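Local coordinates for DNA topoisomerase 2-associated protein PAT1 (PDB 5LMG) that activates mRNA decapping and represses translation in yeast, its C-terminal domain binding the decapping enzyme Dcp2 directly, at residues E303-I308 / G363-L368. The protein carries 2 engineered substitutions. Residues are numbered along the deposited sequence; the frame is centred on the assembly and turned at random.
Sequences EIFATI and GEISEL. With EDO (1,2-ethanediol), chain M; EDO (1,2-ethanediol), chain H.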
loop_
_atom_site.group_PDB
_atom_site.type_symbol
_atom_site.label_atom_id
_atom_site.label_comp_id
_atom_site.label_asym_id
_atom_site.label_seq_id
_atom_site.Cartn_x
_atom_site.Cartn_y
_atom_site.Cartn_z
ATOM N N GLU A 303 16.630 10.384 2.675
ATOM C CA GLU A 303 15.764 9.528 3.492
ATOM C C GLU A 303 16.536 8.331 4.045
ATOM O O GLU A 303 16.303 7.953 5.193
ATOM C CB GLU A 303 14.517 9.100 2.721
ATOM C CG GLU A 303 13.542 10.243 2.452
ATOM C CD GLU A 303 12.883 10.954 3.628
ATOM O OE1 GLU A 303 12.318 12.049 3.399
ATOM O OE2 GLU A 303 12.923 10.437 4.769
ATOM N N ILE A 304 17.525 7.810 3.263
ATOM C CA ILE A 304 18.418 6.725 3.679
ATOM C C ILE A 304 19.264 7.226 4.879
ATOM O O ILE A 304 19.332 6.540 5.902
ATOM C CB ILE A 304 19.301 6.206 2.493
ATOM C CG1 ILE A 304 18.440 5.451 1.439
ATOM C CG2 ILE A 304 20.460 5.325 2.997
ATOM C CD1 ILE A 304 19.103 5.228 0.085
ATOM N N PHE A 305 19.871 8.429 4.744
ATOM C CA PHE A 305 20.691 9.040 5.797
ATOM C C PHE A 305 19.878 9.395 7.069
ATOM O O PHE A 305 20.367 9.147 8.172
ATOM C CB PHE A 305 21.498 10.239 5.268
ATOM C CG PHE A 305 22.499 9.927 4.174
ATOM C CD1 PHE A 305 23.054 8.652 4.048
ATOM C CD2 PHE A 305 22.897 10.907 3.275
ATOM C CE1 PHE A 305 23.960 8.360 3.022
ATOM C CE2 PHE A 305 23.834 10.624 2.276
ATOM C CZ PHE A 305 24.349 9.350 2.149
ATOM N N ALA A 306 18.638 9.918 6.914
ATOM C CA ALA A 306 17.750 10.238 8.038
ATOM C C ALA A 306 17.439 8.969 8.858
ATOM O O ALA A 306 17.489 9.028 10.085
ATOM C CB ALA A 306 16.460 10.871 7.537
ATOM N N THR A 307 17.181 7.817 8.177
ATOM C CA THR A 307 16.903 6.521 8.809
ATOM C C THR A 307 18.125 6.007 9.577
ATOM O O THR A 307 17.958 5.488 10.681
ATOM C CB THR A 307 16.358 5.492 7.786
ATOM O OG1 THR A 307 15.160 6.007 7.208
ATOM C CG2 THR A 307 16.036 4.144 8.420
ATOM N N ILE A 308 19.332 6.116 8.969
ATOM C CA ILE A 308 20.613 5.727 9.576
ATOM C C ILE A 308 20.849 6.558 10.853
ATOM O O ILE A 308 21.247 5.994 11.881
ATOM C CB ILE A 308 21.781 5.830 8.552
ATOM C CG1 ILE A 308 21.687 4.697 7.484
ATOM C CG2 ILE A 308 23.169 5.833 9.246
ATOM C CD1 ILE A 308 22.564 4.936 6.251
ATOM N N GLY A 363 27.549 0.328 11.044
ATOM C CA GLY A 363 27.440 1.779 10.910
ATOM C C GLY A 363 27.721 2.356 9.536
ATOM O O GLY A 363 27.877 3.574 9.411
ATOM N N GLU A 364 27.764 1.501 8.487
ATOM C CA GLU A 364 28.046 1.920 7.105
ATOM C C GLU A 364 27.265 1.137 6.042
ATOM O O GLU A 364 26.868 -0.006 6.286
ATOM C CB GLU A 364 29.551 1.786 6.815
ATOM C CG GLU A 364 30.370 2.992 7.245
ATOM C CD GLU A 364 31.877 2.887 7.092
ATOM O OE1 GLU A 364 32.362 1.885 6.512
ATOM O OE2 GLU A 364 32.576 3.817 7.554
ATOM N N ILE A 365 27.074 1.749 4.851
ATOM C CA ILE A 365 26.454 1.092 3.693
ATOM C C ILE A 365 27.605 0.535 2.845
ATOM O O ILE A 365 28.487 1.284 2.436
ATOM C CB ILE A 365 25.514 1.991 2.837
ATOM C CG1 ILE A 365 24.379 2.624 3.668
ATOM C CG2 ILE A 365 24.943 1.204 1.634
ATOM C CD1 ILE A 365 23.861 3.921 3.019
ATOM N N SER A 366 27.592 -0.771 2.587
ATOM C CA SER A 366 28.638 -1.430 1.809
ATOM C C SER A 366 28.037 -2.437 0.828
ATOM O O SER A 366 26.828 -2.680 0.856
ATOM C CB SER A 366 29.622 -2.121 2.750
ATOM O OG SER A 366 28.966 -3.096 3.546
ATOM N N GLU A 367 28.883 -3.020 -0.037
ATOM C CA GLU A 367 28.467 -4.028 -1.008
ATOM C C GLU A 367 28.242 -5.370 -0.315
ATOM O O GLU A 367 29.063 -5.812 0.494
ATOM C CB GLU A 367 29.496 -4.187 -2.134
ATOM C CG GLU A 367 29.685 -2.953 -2.996
ATOM C CD GLU A 367 30.876 -3.059 -3.928
ATOM O OE1 GLU A 367 30.700 -3.580 -5.052
ATOM O OE2 GLU A 367 31.989 -2.654 -3.521
ATOM N N LEU A 368 27.110 -5.996 -0.631
ATOM C CA LEU A 368 26.694 -7.299 -0.128
ATOM C C LEU A 368 27.408 -8.379 -0.977
ATOM O O LEU A 368 27.591 -8.185 -2.188
ATOM C CB LEU A 368 25.162 -7.375 -0.287
ATOM C CG LEU A 368 24.368 -8.499 0.366
ATOM C CD1 LEU A 368 24.412 -8.418 1.883
ATOM C CD2 LEU A 368 22.926 -8.438 -0.086
HETATM C C1 EDO M . 13.880 8.275 9.602
HETATM O O1 EDO M . 12.923 8.993 8.848
HETATM C C2 EDO M . 13.239 7.085 10.380
HETATM O O2 EDO M . 13.038 5.960 9.538
HETATM C C1 EDO H . 10.689 11.193 7.272
HETATM O O1 EDO H . 11.208 9.920 6.911
HETATM C C2 EDO H . 9.611 11.612 6.245
HETATM O O2 EDO H . 8.434 10.804 6.353
#
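The closest approaches from I304, F305 and I308, on one side of a helix, all end on a single methyl group, CD1 of I365, which projects toward them from a short strand. The end methyl of I308 meets the flank of the I365 methyl, CD1 to CD1 3.6 Å, the two side chains crossing at a slant, while the branch methyl CG2 of I304 approaches across it, 3.7 Å from the same CD1. That branch is available because I304 places CG1 beside its backbone N (chi1 -69°), leaving CG2 anti to it. The F305 ring offers its edge, CE1 lying a looser 4.4 Å from I365 CD1. Isoleucine suits the strand position, since its extended chain (chi2 155°) bridges backbones whose axes come no closer than 11.0 Å. The strand, 364-367, pairs antiparallel with 358-361 in a C-terminal hairpin that leans on helix 290-322 of this largely helical domain; G363, with positive phi, suits the turn. Beside this seam lies the bound Dcp2 peptide, which packs on I304, F305 and I365, so the hairpin and helix together help form its binding surface. On another side of the helix, the E303 chain bends at chi2 (-63°), and its OE1 accepts a hydrogen bond from NE2 of Q251. Cutting E303 back to alanine removes the carboxylate and is likely to leave the Q251 amide without this acceptor, weakening the link between helix 290-322 and Q251.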